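DegV family protein (Thermus thermophilus, PDB 2DT8) binds fatty acids such as palmitic acid and also carries a zinc ion. Local coordinates at residues 25-30 against 36-41; 71-76 against 81-86; 172-177 against 186-191; 217-222 against 248-253. All coordinates share one frame; numbering follows the deposited sequence.

The chain reaches contact 1 first, where strand 24-32 turns back on strand 35-38 and a tight turn closes the hairpin. Contact 2 follows, closing the short turn between helix 66-76 and strand 82-87. These two touch through Val26 CG2 and Val72 CG2, 3.9 Å apart, and both reach the same mixed sheet. Contact 3 packs the loop after helix 163-168 onto strand 185-191. Contact 4 closes the longest loop, bringing the end of helix 204-219 to the start of strand 252-259. All four come in series, so none nests in or crosses another. Contacts 3 and 4 approach to about 7 Å between nearest atoms without touching.

Contact 1. Residues 25-30 against 36-41; sequences VVPLYV and IYRDWE
With chi1 at -47°, Tyr29 CG lies anti to the carbonyl carbon, which swings the ring along the strand pair to Ile36 and Arg38. Ile36 keeps its branch methyl CG2 anti to the backbone N. That methyl lies 3.6 Å from Tyr29 CB and comes obliquely to the ring, 3.9 Å from Tyr29 CD2. Farther along the ring, Tyr29 CE2 sits 3.8 Å from Arg38 CG. Only the aliphatic part of Arg38 makes this contact. Its chain bends at chi3, and the guanidinium plane ends up 75° from the ring plane. Tyr29 and Arg38 form a non-hydrogen-bonded antiparallel pair and share one face of the sheet.

Val30 and Tyr37 are the hydrogen-bonded pair, with side chains on the other face. Val30 N gives its hydrogen to Tyr37 O, and Tyr37 N gives its own to Val30 O, both at 2.8 Å. Both donors lie in the plane of the carbonyl they meet. Asp39 N adds a third bond to Leu28 O at 2.9 Å, nearly straight at 169° but tilted out of the carbonyl plane.

The Asp39 side chain passes close to Leu28 and then turns to other partners. Asp39 CB is 3.3 Å from Leu28 O, while the carboxylate is held by Ser9 OG and Val263 N. Ser9 OG also bonds Leu28 N, so one serine hydroxyl bonds to residues of both segments. Leu28 touches the bound palmitic acid. The whole is a beta hairpin, strand 24-32 with strand 35-38, beside the fatty acid site.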
loop_
_atom_site.group_PDB
_atom_site.type_symbol
_atom_site.label_atom_id
_atom_site.label_comp_id
_atom_site.label_asym_id
_atom_site.label_seq_id
_atom_site.Cartn_x
_atom_site.Cartn_y
_atom_site.Cartn_z
ATOM N N VAL A 25 -4.702 0.687 -13.950
ATOM C CA VAL A 25 -4.579 -0.268 -12.864
ATOM C C VAL A 25 -4.757 -1.717 -13.295
ATOM O O VAL A 25 -5.743 -2.075 -13.936
ATOM C CB VAL A 25 -5.608 0.060 -11.758
ATOM C CG1 VAL A 25 -5.430 -0.885 -10.575
ATOM C CG2 VAL A 25 -5.455 1.507 -11.318
ATOM N N VAL A 26 -3.782 -2.544 -12.934
ATOM C CA VAL A 26 -3.811 -3.970 -13.234
ATOM C C VAL A 26 -4.310 -4.619 -11.946
ATOM O O VAL A 26 -3.692 -4.480 -10.892
ATOM C CB VAL A 26 -2.400 -4.482 -13.571
ATOM C CG1 VAL A 26 -2.439 -5.977 -13.818
ATOM C CG2 VAL A 26 -1.853 -3.733 -14.803
ATOM N N PRO A 27 -5.440 -5.337 -12.008
ATOM C CA PRO A 27 -5.964 -5.965 -10.794
ATOM C C PRO A 27 -5.294 -7.219 -10.274
ATOM O O PRO A 27 -4.732 -8.002 -11.039
ATOM C CB PRO A 27 -7.420 -6.244 -11.160
ATOM C CG PRO A 27 -7.329 -6.586 -12.605
ATOM C CD PRO A 27 -6.360 -5.526 -13.145
ATOM N N LEU A 28 -5.338 -7.372 -8.952
ATOM C CA LEU A 28 -4.887 -8.586 -8.291
ATOM C C LEU A 28 -6.208 -9.264 -7.903
ATOM O O LEU A 28 -7.293 -8.662 -8.040
ATOM C CB LEU A 28 -4.022 -8.304 -7.062
ATOM C CG LEU A 28 -2.528 -8.249 -7.423
ATOM C CD1 LEU A 28 -2.170 -6.879 -7.996
ATOM C CD2 LEU A 28 -1.675 -8.565 -6.203
ATOM N N TYR A 29 -6.128 -10.499 -7.420
ATOM C CA TYR A 29 -7.322 -11.265 -7.105
ATOM C C TYR A 29 -7.349 -11.874 -5.730
ATOM O O TYR A 29 -6.314 -12.170 -5.140
ATOM C CB TYR A 29 -7.486 -12.398 -8.122
ATOM C CG TYR A 29 -7.301 -11.957 -9.546
ATOM C CD1 TYR A 29 -6.025 -11.826 -10.096
ATOM C CD2 TYR A 29 -8.398 -11.624 -10.329
ATOM C CE1 TYR A 29 -5.848 -11.366 -11.402
ATOM C CE2 TYR A 29 -8.233 -11.162 -11.638
ATOM C CZ TYR A 29 -6.959 -11.038 -12.160
ATOM O OH TYR A 29 -6.795 -10.589 -13.446
ATOM N N VAL A 30 -8.568 -12.076 -5.250
ATOM C CA VAL A 30 -8.827 -12.702 -3.971
ATOM C C VAL A 30 -9.492 -14.045 -4.273
ATOM O O VAL A 30 -10.454 -14.114 -5.043
ATOM C CB VAL A 30 -9.786 -11.856 -3.117
ATOM C CG1 VAL A 30 -10.090 -12.577 -1.821
ATOM C CG2 VAL A 30 -9.167 -10.499 -2.835
ATOM N N ILE A 36 -12.843 -16.743 -7.556
ATOM C CA ILE A 36 -11.794 -15.742 -7.720
ATOM C C ILE A 36 -12.455 -14.404 -8.014
ATOM O O ILE A 36 -13.255 -14.298 -8.944
ATOM C CB ILE A 36 -10.882 -16.108 -8.891
ATOM C CG1 ILE A 36 -10.269 -17.493 -8.655
ATOM C CG2 ILE A 36 -9.799 -15.049 -9.051
ATOM C CD1 ILE A 36 -9.486 -18.022 -9.848
ATOM N N TYR A 37 -12.090 -13.386 -7.238
ATOM C CA TYR A 37 -12.679 -12.059 -7.356
ATOM C C TYR A 37 -11.610 -10.979 -7.536
ATOM O O TYR A 37 -10.535 -11.029 -6.952
ATOM C CB TYR A 37 -13.451 -11.721 -6.075
ATOM C CG TYR A 37 -14.538 -12.704 -5.717
ATOM C CD1 TYR A 37 -15.794 -12.627 -6.316
ATOM C CD2 TYR A 37 -14.312 -13.715 -4.782
ATOM C CE1 TYR A 37 -16.801 -13.525 -5.991
ATOM C CE2 TYR A 37 -15.316 -14.627 -4.452
ATOM C CZ TYR A 37 -16.555 -14.519 -5.063
ATOM O OH TYR A 37 -17.560 -15.402 -4.743
ATOM N N ARG A 38 -11.967 -10.027 -8.415
ATOM C CA ARG A 38 -11.046 -8.928 -8.626
ATOM C C ARG A 38 -11.049 -7.902 -7.490
ATOM O O ARG A 38 -12.088 -7.427 -7.050
ATOM C CB ARG A 38 -11.495 -8.140 -9.853
ATOM C CG ARG A 38 -11.156 -8.792 -11.177
ATOM C CD ARG A 38 -11.489 -7.906 -12.356
ATOM N NE ARG A 38 -12.886 -7.973 -12.780
ATOM C CZ ARG A 38 -13.737 -6.953 -12.706
ATOM N NH1 ARG A 38 -13.284 -5.714 -12.611
ATOM N NH2 ARG A 38 -15.044 -7.168 -12.716
ATOM N N ASP A 39 -9.813 -7.568 -7.082
ATOM C CA ASP A 39 -9.700 -6.636 -5.976
ATOM C C ASP A 39 -10.536 -5.377 -6.264
ATOM O O ASP A 39 -10.642 -4.971 -7.423
ATOM C CB ASP A 39 -8.190 -6.261 -5.936
ATOM C CG ASP A 39 -7.719 -5.621 -4.642
ATOM O OD1 ASP A 39 -8.415 -5.729 -3.605
ATOM O OD2 ASP A 39 -6.609 -5.027 -4.676
ATOM N N TRP A 40 -11.137 -4.806 -5.221
ATOM C CA TRP A 40 -11.961 -3.590 -5.298
ATOM C C TRP A 40 -13.276 -3.650 -6.076
ATOM O O TRP A 40 -14.301 -3.157 -5.601
ATOM C CB TRP A 40 -11.132 -2.404 -5.832
ATOM C CG TRP A 40 -10.168 -1.840 -4.802
ATOM C CD1 TRP A 40 -8.836 -2.111 -4.682
ATOM C CD2 TRP A 40 -10.491 -0.947 -3.729
ATOM N NE1 TRP A 40 -8.309 -1.443 -3.600
ATOM C CE2 TRP A 40 -9.306 -0.730 -2.988
ATOM C CE3 TRP A 40 -11.676 -0.326 -3.306
ATOM C CZ2 TRP A 40 -9.263 0.104 -1.861
ATOM C CZ3 TRP A 40 -11.632 0.501 -2.183
ATOM C CH2 TRP A 40 -10.438 0.700 -1.471
ATOM N N GLU A 41 -13.331 -4.304 -7.215
ATOM C CA GLU A 41 -14.482 -4.360 -8.113
ATOM C C GLU A 41 -15.520 -5.417 -7.807
ATOM O O GLU A 41 -16.716 -5.197 -8.009
ATOM C CB GLU A 41 -14.014 -4.602 -9.549
ATOM C CG GLU A 41 -13.015 -3.617 -10.099
ATOM C CD GLU A 41 -13.653 -2.263 -10.277
ATOM O OE1 GLU A 41 -14.498 -2.129 -11.188
ATOM O OE2 GLU A 41 -13.314 -1.333 -9.515
#

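Contact 2. Residues 71-76 against 81-86; sequences RVYREA and DHVLSL
Tyr73 and Val83 cross at about a right angle. The tyrosine leaves the helix with its ring carbon CG beside the backbone N (chi1 -66°), and its far end reaches the strand. Val83 CG1 lies 3.8 Å from Tyr73 CD1 and just as near to CE1, so one methyl touches both carbons of that ring bond. The other methyl, Val83 CG2, meets Ala76 CB at 3.8 Å. The two branches of one valine thus serve two helix residues a turn apart.

Ser85 lies beyond the end of the ring. Its OG sits at the ring edge, in the ring plane, and hydrogen-bonds Tyr73 OH at 2.7 Å. Ser85 CB is also close to that hydroxyl. Ser85 OG has a second bond, to His87 NE2, so the buried oxygen has a partner besides the tyrosine. A phenylalanine in place of Tyr73 would probably leave Ser85 OG without its tyrosine partner, with the bond to His87 NE2 remaining.

The axes of helix 71-76 and strand 82-86 approach to 8.9 Å and run 141° apart. The Tyr73 ring also rests on Val110 and Val112 of strand 110-114. Strand 3-8 flanks the other edge of strand 82-87, while Leu84 and Leu86 meet helix 139-151. This is helix-on-sheet packing of a layered alpha/beta fold, with helix 66-76 on one face of strand 82-87 and helix 139-151 on the other.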
loop_
_atom_site.group_PDB
_atom_site.type_symbol
_atom_site.label_atom_id
_atom_site.label_comp_id
_atom_site.label_asym_id
_atom_site.label_seq_id
_atom_site.Cartn_x
_atom_site.Cartn_y
_atom_site.Cartn_z
ATOM N N ARG A 71 -0.974 -6.716 -21.866
ATOM C CA ARG A 71 -2.120 -6.065 -22.501
ATOM C C ARG A 71 -2.186 -4.594 -22.111
ATOM O O ARG A 71 -2.447 -3.732 -22.956
ATOM C CB ARG A 71 -3.424 -6.753 -22.103
ATOM C CG ARG A 71 -4.678 -6.095 -22.685
ATOM C CD ARG A 71 -5.978 -6.792 -22.263
ATOM N NE ARG A 71 -5.790 -7.777 -21.197
ATOM C CZ ARG A 71 -5.174 -8.944 -21.364
ATOM N NH1 ARG A 71 -4.846 -9.351 -22.585
ATOM N NH2 ARG A 71 -4.882 -9.704 -20.315
ATOM N N VAL A 72 -1.992 -4.258 -20.867
ATOM C CA VAL A 72 -2.057 -2.884 -20.402
ATOM C C VAL A 72 -0.888 -2.079 -20.986
ATOM O O VAL A 72 -1.091 -0.975 -21.483
ATOM C CB VAL A 72 -2.091 -2.841 -18.853
ATOM C CG1 VAL A 72 -2.027 -1.408 -18.356
ATOM C CG2 VAL A 72 -3.389 -3.501 -18.359
ATOM N N TYR A 73 0.325 -2.633 -20.965
ATOM C CA TYR A 73 1.468 -1.905 -21.507
ATOM C C TYR A 73 1.271 -1.630 -22.993
ATOM O O TYR A 73 1.529 -0.522 -23.464
ATOM C CB TYR A 73 2.783 -2.684 -21.315
ATOM C CG TYR A 73 3.232 -2.856 -19.875
ATOM C CD1 TYR A 73 2.757 -2.018 -18.859
ATOM C CD2 TYR A 73 4.166 -3.834 -19.533
ATOM C CE1 TYR A 73 3.199 -2.152 -17.546
ATOM C CE2 TYR A 73 4.619 -3.972 -18.226
ATOM C CZ TYR A 73 4.133 -3.131 -17.233
ATOM O OH TYR A 73 4.574 -3.283 -15.943
ATOM N N ARG A 74 0.791 -2.571 -23.745
ATOM C CA ARG A 74 0.594 -2.470 -25.185
ATOM C C ARG A 74 -0.422 -1.375 -25.518
ATOM O O ARG A 74 -0.258 -0.604 -26.454
ATOM C CB ARG A 74 0.106 -3.808 -25.750
ATOM C CG ARG A 74 -0.215 -3.750 -27.234
ATOM C CD ARG A 74 -0.380 -5.137 -27.855
ATOM N NE ARG A 74 -1.309 -5.984 -27.113
ATOM C CZ ARG A 74 -0.942 -6.933 -26.255
ATOM N NH1 ARG A 74 0.346 -7.213 -26.066
ATOM N NH2 ARG A 74 -1.866 -7.605 -25.584
ATOM N N GLU A 75 -1.456 -1.339 -24.658
ATOM C CA GLU A 75 -2.503 -0.368 -24.909
ATOM C C GLU A 75 -2.018 1.058 -24.578
ATOM O O GLU A 75 -2.278 2.024 -25.282
ATOM C CB GLU A 75 -3.745 -0.699 -24.035
ATOM C CG GLU A 75 -4.513 -1.907 -24.552
ATOM C CD GLU A 75 -5.608 -2.368 -23.609
ATOM O OE1 GLU A 75 -5.566 -2.005 -22.412
ATOM O OE2 GLU A 75 -6.501 -3.116 -24.060
ATOM N N ALA A 76 -1.223 1.085 -23.495
ATOM C CA ALA A 76 -0.726 2.375 -23.058
ATOM C C ALA A 76 0.269 2.984 -24.061
ATOM O O ALA A 76 0.268 4.185 -24.348
ATOM C CB ALA A 76 0.023 2.242 -21.700
ATOM N N ASP A 81 5.035 7.116 -25.096
ATOM C CA ASP A 81 6.370 6.702 -25.494
ATOM C C ASP A 81 7.006 5.790 -24.458
ATOM O O ASP A 81 7.915 5.026 -24.770
ATOM C CB ASP A 81 7.275 7.924 -25.661
ATOM C CG ASP A 81 6.759 8.894 -26.693
ATOM O OD1 ASP A 81 6.587 8.479 -27.857
ATOM O OD2 ASP A 81 6.527 10.069 -26.340
ATOM N N HIS A 82 6.516 5.867 -23.226
ATOM C CA HIS A 82 7.108 5.092 -22.147
ATOM C C HIS A 82 6.088 4.844 -21.046
ATOM O O HIS A 82 5.170 5.645 -20.852
ATOM C CB HIS A 82 8.300 5.877 -21.572
ATOM C CG HIS A 82 9.244 5.050 -20.754
ATOM N ND1 HIS A 82 10.345 4.428 -21.302
ATOM C CD2 HIS A 82 9.253 4.738 -19.435
ATOM C CE1 HIS A 82 10.992 3.769 -20.356
ATOM N NE2 HIS A 82 10.351 3.941 -19.215
ATOM N N VAL A 83 6.266 3.733 -20.334
ATOM C CA VAL A 83 5.387 3.375 -19.229
ATOM C C VAL A 83 6.195 3.268 -17.942
ATOM O O VAL A 83 7.240 2.609 -17.901
ATOM C CB VAL A 83 4.696 2.010 -19.472
ATOM C CG1 VAL A 83 3.968 1.548 -18.202
ATOM C CG2 VAL A 83 3.691 2.133 -20.599
ATOM N N LEU A 84 5.729 3.949 -16.899
ATOM C CA LEU A 84 6.369 3.883 -15.595
ATOM C C LEU A 84 5.373 3.043 -14.792
ATOM O O LEU A 84 4.224 3.458 -14.601
ATOM C CB LEU A 84 6.529 5.291 -15.016
ATOM C CG LEU A 84 7.085 5.365 -13.596
ATOM C CD1 LEU A 84 8.422 4.639 -13.511
ATOM C CD2 LEU A 84 7.255 6.838 -13.212
ATOM N N SER A 85 5.815 1.862 -14.357
ATOM C CA SER A 85 4.978 0.884 -13.649
ATOM C C SER A 85 5.427 0.746 -12.190
ATOM O O SER A 85 6.506 0.213 -11.919
ATOM C CB SER A 85 5.113 -0.455 -14.391
ATOM O OG SER A 85 3.936 -1.253 -14.325
ATOM N N LEU A 86 4.598 1.224 -11.260
ATOM C CA LEU A 86 4.886 1.228 -9.819
ATOM C C LEU A 86 4.086 0.136 -9.106
ATOM O O LEU A 86 2.877 0.017 -9.255
ATOM C CB LEU A 86 4.539 2.591 -9.214
ATOM C CG LEU A 86 5.653 3.636 -9.294
ATOM C CD1 LEU A 86 6.091 3.830 -10.726
ATOM C CD2 LEU A 86 5.171 4.946 -8.695
#

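Contact 3. Residues 172-177 against 186-191; sequences GGAQAF and PVLTLK
Phe177 N bonds Ala174 O at 3.0 Å, and both residues then turn their side chains to the strand. This backbone bond lies within 172-177, as do two longer ones of the same kind, Gln175 N to Gly172 O and Ala176 N to Gly173 O. Together they wind the loop into a short helical turn. That turn brings the Ala174 methyl and the Phe177 ring to the same side.

Across the two segments the contact is apolar. Leu188 turns its branch point away from its own carbonyl carbon (chi1 -53°), and this carries the end of the side chain to the loop. Its CD2 is the shared point of touch. Leu188 CD2 lies 3.8 Å from Ala174 CB and 3.9 Å from Phe177 CE2. The leucine and phenylalanine side chains slide past each other in opposite directions. Pro186 meets the ring obliquely, with its CB 3.9 Å from Phe177 CD2. Val187 points its side chain away, but its carbonyl O lies in the ring plane at the edge, 3.9 Å from Phe177 CE2.

A serine in place of Phe177 would probably leave Pro186 CB without its partner and open a gap beside Leu188 CD2.

Other elements close in round this packing. The Phe177 ring also touches Ala197 and Arg200 of strand 194-201, the antiparallel partner of strand 185-191. Pro186 rests on Val159 and Leu181. The loop after helix 163-168 is thus laid over the two-stranded sheet. Strand 154-158 lies next to strand 185-191, where Phe157 touches the Leu188 side chain and shares a backbone bond with that residue.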
loop_
_atom_site.group_PDB
_atom_site.type_symbol
_atom_site.label_atom_id
_atom_site.label_comp_id
_atom_site.label_asym_id
_atom_site.label_seq_id
_atom_site.Cartn_x
_atom_site.Cartn_y
_atom_site.Cartn_z
ATOM N N GLY A 172 6.548 -11.506 8.203
ATOM C CA GLY A 172 7.902 -10.998 8.349
ATOM C C GLY A 172 8.376 -10.915 9.792
ATOM O O GLY A 172 8.233 -11.869 10.553
ATOM N N GLY A 173 8.958 -9.775 10.161
ATOM C CA GLY A 173 9.468 -9.585 11.510
ATOM C C GLY A 173 8.420 -9.539 12.605
ATOM O O GLY A 173 8.748 -9.586 13.791
ATOM N N ALA A 174 7.150 -9.419 12.232
ATOM C CA ALA A 174 6.092 -9.379 13.234
ATOM C C ALA A 174 5.950 -10.748 13.890
ATOM O O ALA A 174 5.210 -10.918 14.853
ATOM C CB ALA A 174 4.765 -8.959 12.598
ATOM N N GLN A 175 6.666 -11.728 13.355
ATOM C CA GLN A 175 6.610 -13.064 13.925
ATOM C C GLN A 175 7.140 -13.042 15.354
ATOM O O GLN A 175 6.782 -13.891 16.166
ATOM C CB GLN A 175 7.448 -14.022 13.099
ATOM C CG GLN A 175 7.366 -15.451 13.568
ATOM C CD GLN A 175 6.720 -16.321 12.529
ATOM O OE1 GLN A 175 5.516 -16.578 12.569
ATOM N NE2 GLN A 175 7.512 -16.751 11.557
ATOM N N ALA A 176 7.994 -12.066 15.652
ATOM C CA ALA A 176 8.572 -11.943 16.987
ATOM C C ALA A 176 7.484 -11.680 18.026
ATOM O O ALA A 176 7.683 -11.916 19.215
ATOM C CB ALA A 176 9.604 -10.813 17.013
ATOM N N PHE A 177 6.330 -11.191 17.580
ATOM C CA PHE A 177 5.239 -10.910 18.506
ATOM C C PHE A 177 4.321 -12.103 18.723
ATOM O O PHE A 177 3.531 -12.107 19.660
ATOM C CB PHE A 177 4.390 -9.729 18.017
ATOM C CG PHE A 177 5.077 -8.392 18.107
ATOM C CD1 PHE A 177 6.162 -8.198 18.961
ATOM C CD2 PHE A 177 4.616 -7.314 17.357
ATOM C CE1 PHE A 177 6.778 -6.949 19.066
ATOM C CE2 PHE A 177 5.222 -6.060 17.454
ATOM C CZ PHE A 177 6.307 -5.879 18.311
ATOM N N PRO A 186 -0.317 -4.773 18.763
ATOM C CA PRO A 186 0.938 -4.675 18.016
ATOM C C PRO A 186 1.035 -3.437 17.143
ATOM O O PRO A 186 0.039 -2.991 16.574
ATOM C CB PRO A 186 0.928 -5.944 17.176
ATOM C CG PRO A 186 -0.533 -6.054 16.800
ATOM C CD PRO A 186 -1.249 -5.717 18.113
ATOM N N VAL A 187 2.233 -2.869 17.068
ATOM C CA VAL A 187 2.470 -1.722 16.204
ATOM C C VAL A 187 3.517 -2.226 15.226
ATOM O O VAL A 187 4.590 -2.697 15.621
ATOM C CB VAL A 187 2.974 -0.505 16.989
ATOM C CG1 VAL A 187 3.258 0.646 16.030
ATOM C CG2 VAL A 187 1.909 -0.085 18.007
ATOM N N LEU A 188 3.187 -2.145 13.947
ATOM C CA LEU A 188 4.054 -2.666 12.898
ATOM C C LEU A 188 4.494 -1.618 11.887
ATOM O O LEU A 188 3.923 -0.533 11.805
ATOM C CB LEU A 188 3.313 -3.785 12.158
ATOM C CG LEU A 188 2.744 -4.904 13.041
ATOM C CD1 LEU A 188 2.078 -5.955 12.166
ATOM C CD2 LEU A 188 3.852 -5.529 13.868
ATOM N N THR A 189 5.508 -1.965 11.102
ATOM C CA THR A 189 6.020 -1.073 10.063
ATOM C C THR A 189 6.562 -1.956 8.941
ATOM O O THR A 189 6.322 -3.168 8.920
ATOM C CB THR A 189 7.145 -0.140 10.634
ATOM O OG1 THR A 189 7.536 0.824 9.644
ATOM C CG2 THR A 189 8.368 -0.950 11.052
ATOM N N LEU A 190 7.231 -1.337 7.975
ATOM C CA LEU A 190 7.881 -2.078 6.902
ATOM C C LEU A 190 9.281 -1.500 6.759
ATOM O O LEU A 190 9.472 -0.292 6.884
ATOM C CB LEU A 190 7.148 -1.927 5.562
ATOM C CG LEU A 190 5.895 -2.783 5.348
ATOM C CD1 LEU A 190 4.684 -2.057 5.885
ATOM C CD2 LEU A 190 5.715 -3.071 3.860
ATOM N N LYS A 191 10.261 -2.365 6.537
ATOM C CA LYS A 191 11.636 -1.927 6.316
ATOM C C LYS A 191 12.119 -2.753 5.135
ATOM O O LYS A 191 11.951 -3.971 5.116
ATOM C CB LYS A 191 12.514 -2.182 7.548
ATOM C CG LYS A 191 12.115 -1.337 8.754
ATOM C CD LYS A 191 12.285 0.157 8.474
ATOM C CE LYS A 191 11.717 0.991 9.614
ATOM N NZ LYS A 191 11.937 2.450 9.406
#

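Contact 4. Residues 217-222 against 248-253; sequences AWAEGR and SGLPVE
Apolar packing joins Ala219 and Leu250. The methyl Ala219 CB meets Leu250 CD1 at 3.7 Å. A chi1 near -67° lays the Leu250 side chain beside its backbone N, and the extended chain brings CD1 to the helix end. A second touch joins ring and backbone. Pro251 CG lies 3.4 Å from Arg222 O, a packing contact with the carbonyl oxygen.

The local turns are held by bonds inside each segment. A type II turn runs from Ala219 to Arg222, with Arg222 N bonded to Ala219 O at 3.0 Å. Gly221 takes the positive-phi place in it. Ser248 OG accepts from Leu250 N at 3.2 Å and makes an ST turn. Pro251 is the centre of an inverse gamma turn.

The arginine folds back over the last turn of helix 204-219. Arg222 NE bonds Trp218 O at 2.7 Å, nearly straight at 169°, with the oxygen in the guanidinium plane. The same NE lies 3.4 Å above the Trp218 ring, over its centre. Arg222 NH1 forms a salt bridge with Asp152.

Local bonds shape each turn, and strand 225-231 also holds 248-253. The segments meet through two methyls and a proline carbon against a carbonyl oxygen, a small contact of 119 Å². The charge of Arg222 is probably balanced chiefly by Asp152, with Ser279 OG as a further partner of NH1.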
loop_
_atom_site.group_PDB
_atom_site.type_symbol
_atom_site.label_atom_id
_atom_site.label_comp_id
_atom_site.label_asym_id
_atom_site.label_seq_id
_atom_site.Cartn_x
_atom_site.Cartn_y
_atom_site.Cartn_z
ATOM N N ALA A 217 9.061 11.775 15.786
ATOM C CA ALA A 217 10.500 11.548 15.660
ATOM C C ALA A 217 10.901 11.571 14.185
ATOM O O ALA A 217 11.887 12.211 13.810
ATOM C CB ALA A 217 10.882 10.217 16.285
ATOM N N TRP A 218 10.136 10.874 13.348
ATOM C CA TRP A 218 10.413 10.839 11.910
ATOM C C TRP A 218 10.201 12.206 11.248
ATOM O O TRP A 218 10.949 12.593 10.341
ATOM C CB TRP A 218 9.498 9.814 11.217
ATOM C CG TRP A 218 9.576 9.856 9.723
ATOM C CD1 TRP A 218 10.472 9.198 8.927
ATOM C CD2 TRP A 218 8.769 10.651 8.848
ATOM N NE1 TRP A 218 10.272 9.537 7.614
ATOM C CE2 TRP A 218 9.229 10.422 7.531
ATOM C CE3 TRP A 218 7.691 11.526 9.043
ATOM C CZ2 TRP A 218 8.670 11.054 6.420
ATOM C CZ3 TRP A 218 7.129 12.155 7.938
ATOM C CH2 TRP A 218 7.618 11.909 6.638
ATOM N N ALA A 219 9.182 12.934 11.704
ATOM C CA ALA A 219 8.810 14.234 11.139
ATOM C C ALA A 219 9.781 15.394 11.360
ATOM O O ALA A 219 9.689 16.418 10.671
ATOM C CB ALA A 219 7.424 14.636 11.662
ATOM N N GLU A 220 10.684 15.237 12.218
ATOM C CA GLU A 220 11.611 16.321 12.544
ATOM C C GLU A 220 12.248 16.997 11.329
ATOM O O GLU A 220 12.915 16.355 10.522
ATOM C CB GLU A 220 12.705 15.797 13.471
ATOM C CG GLU A 220 13.518 16.882 14.150
ATOM C CD GLU A 220 12.727 17.591 15.226
ATOM O OE1 GLU A 220 11.795 16.968 15.775
ATOM O OE2 GLU A 220 13.041 18.762 15.531
ATOM N N GLY A 221 12.243 18.311 11.435
ATOM C CA GLY A 221 12.824 19.099 10.357
ATOM C C GLY A 221 12.084 19.203 9.033
ATOM O O GLY A 221 12.524 19.920 8.135
ATOM N N ARG A 222 10.956 18.513 8.893
ATOM C CA ARG A 222 10.215 18.546 7.640
ATOM C C ARG A 222 9.189 19.679 7.608
ATOM O O ARG A 222 8.437 19.887 8.564
ATOM C CB ARG A 222 9.539 17.184 7.410
ATOM C CG ARG A 222 10.524 16.008 7.392
ATOM C CD ARG A 222 9.802 14.658 7.409
ATOM N NE ARG A 222 10.703 13.577 7.797
ATOM C CZ ARG A 222 11.510 12.927 6.961
ATOM N NH1 ARG A 222 11.524 13.238 5.673
ATOM N NH2 ARG A 222 12.309 11.972 7.421
ATOM N N SER A 248 -1.436 17.505 15.964
ATOM C CA SER A 248 -0.094 17.397 16.531
ATOM C C SER A 248 0.733 18.672 16.386
ATOM O O SER A 248 1.751 18.838 17.061
ATOM C CB SER A 248 0.665 16.252 15.857
ATOM O OG SER A 248 0.919 16.573 14.501
ATOM N N GLY A 249 0.304 19.562 15.501
ATOM C CA GLY A 249 1.051 20.781 15.277
ATOM C C GLY A 249 2.113 20.575 14.207
ATOM O O GLY A 249 2.859 21.497 13.886
ATOM N N LEU A 250 2.205 19.357 13.672
ATOM C CA LEU A 250 3.166 19.077 12.603
ATOM C C LEU A 250 2.520 19.615 11.325
ATOM O O LEU A 250 1.294 19.702 11.238
ATOM C CB LEU A 250 3.448 17.575 12.501
ATOM C CG LEU A 250 4.192 17.026 13.725
ATOM C CD1 LEU A 250 4.416 15.536 13.578
ATOM C CD2 LEU A 250 5.523 17.748 13.888
ATOM N N PRO A 251 3.328 19.992 10.320
ATOM C CA PRO A 251 2.812 20.536 9.058
ATOM C C PRO A 251 2.299 19.518 8.037
ATOM O O PRO A 251 2.893 19.326 6.976
ATOM C CB PRO A 251 3.992 21.347 8.529
ATOM C CG PRO A 251 5.163 20.522 8.968
ATOM C CD PRO A 251 4.800 20.080 10.371
ATOM N N VAL A 252 1.179 18.881 8.361
ATOM C CA VAL A 252 0.565 17.879 7.485
ATOM C C VAL A 252 -0.418 18.590 6.557
ATOM O O VAL A 252 -1.504 19.013 6.984
ATOM C CB VAL A 252 -0.165 16.811 8.324
ATOM C CG1 VAL A 252 -0.745 15.724 7.435
ATOM C CG2 VAL A 252 0.811 16.211 9.321
ATOM N N GLU A 253 -0.007 18.665 5.319
ATOM C CA GLU A 253 -0.847 19.358 4.346
ATOM C C GLU A 253 -1.871 18.506 3.593
ATOM O O GLU A 253 -2.769 19.008 2.930
ATOM C CB GLU A 253 0.014 20.096 3.316
ATOM C CG GLU A 253 0.982 19.226 2.533
ATOM C CD GLU A 253 1.583 19.965 1.352
ATOM O OE1 GLU A 253 1.965 21.139 1.528
ATOM O OE2 GLU A 253 1.681 19.371 0.254
#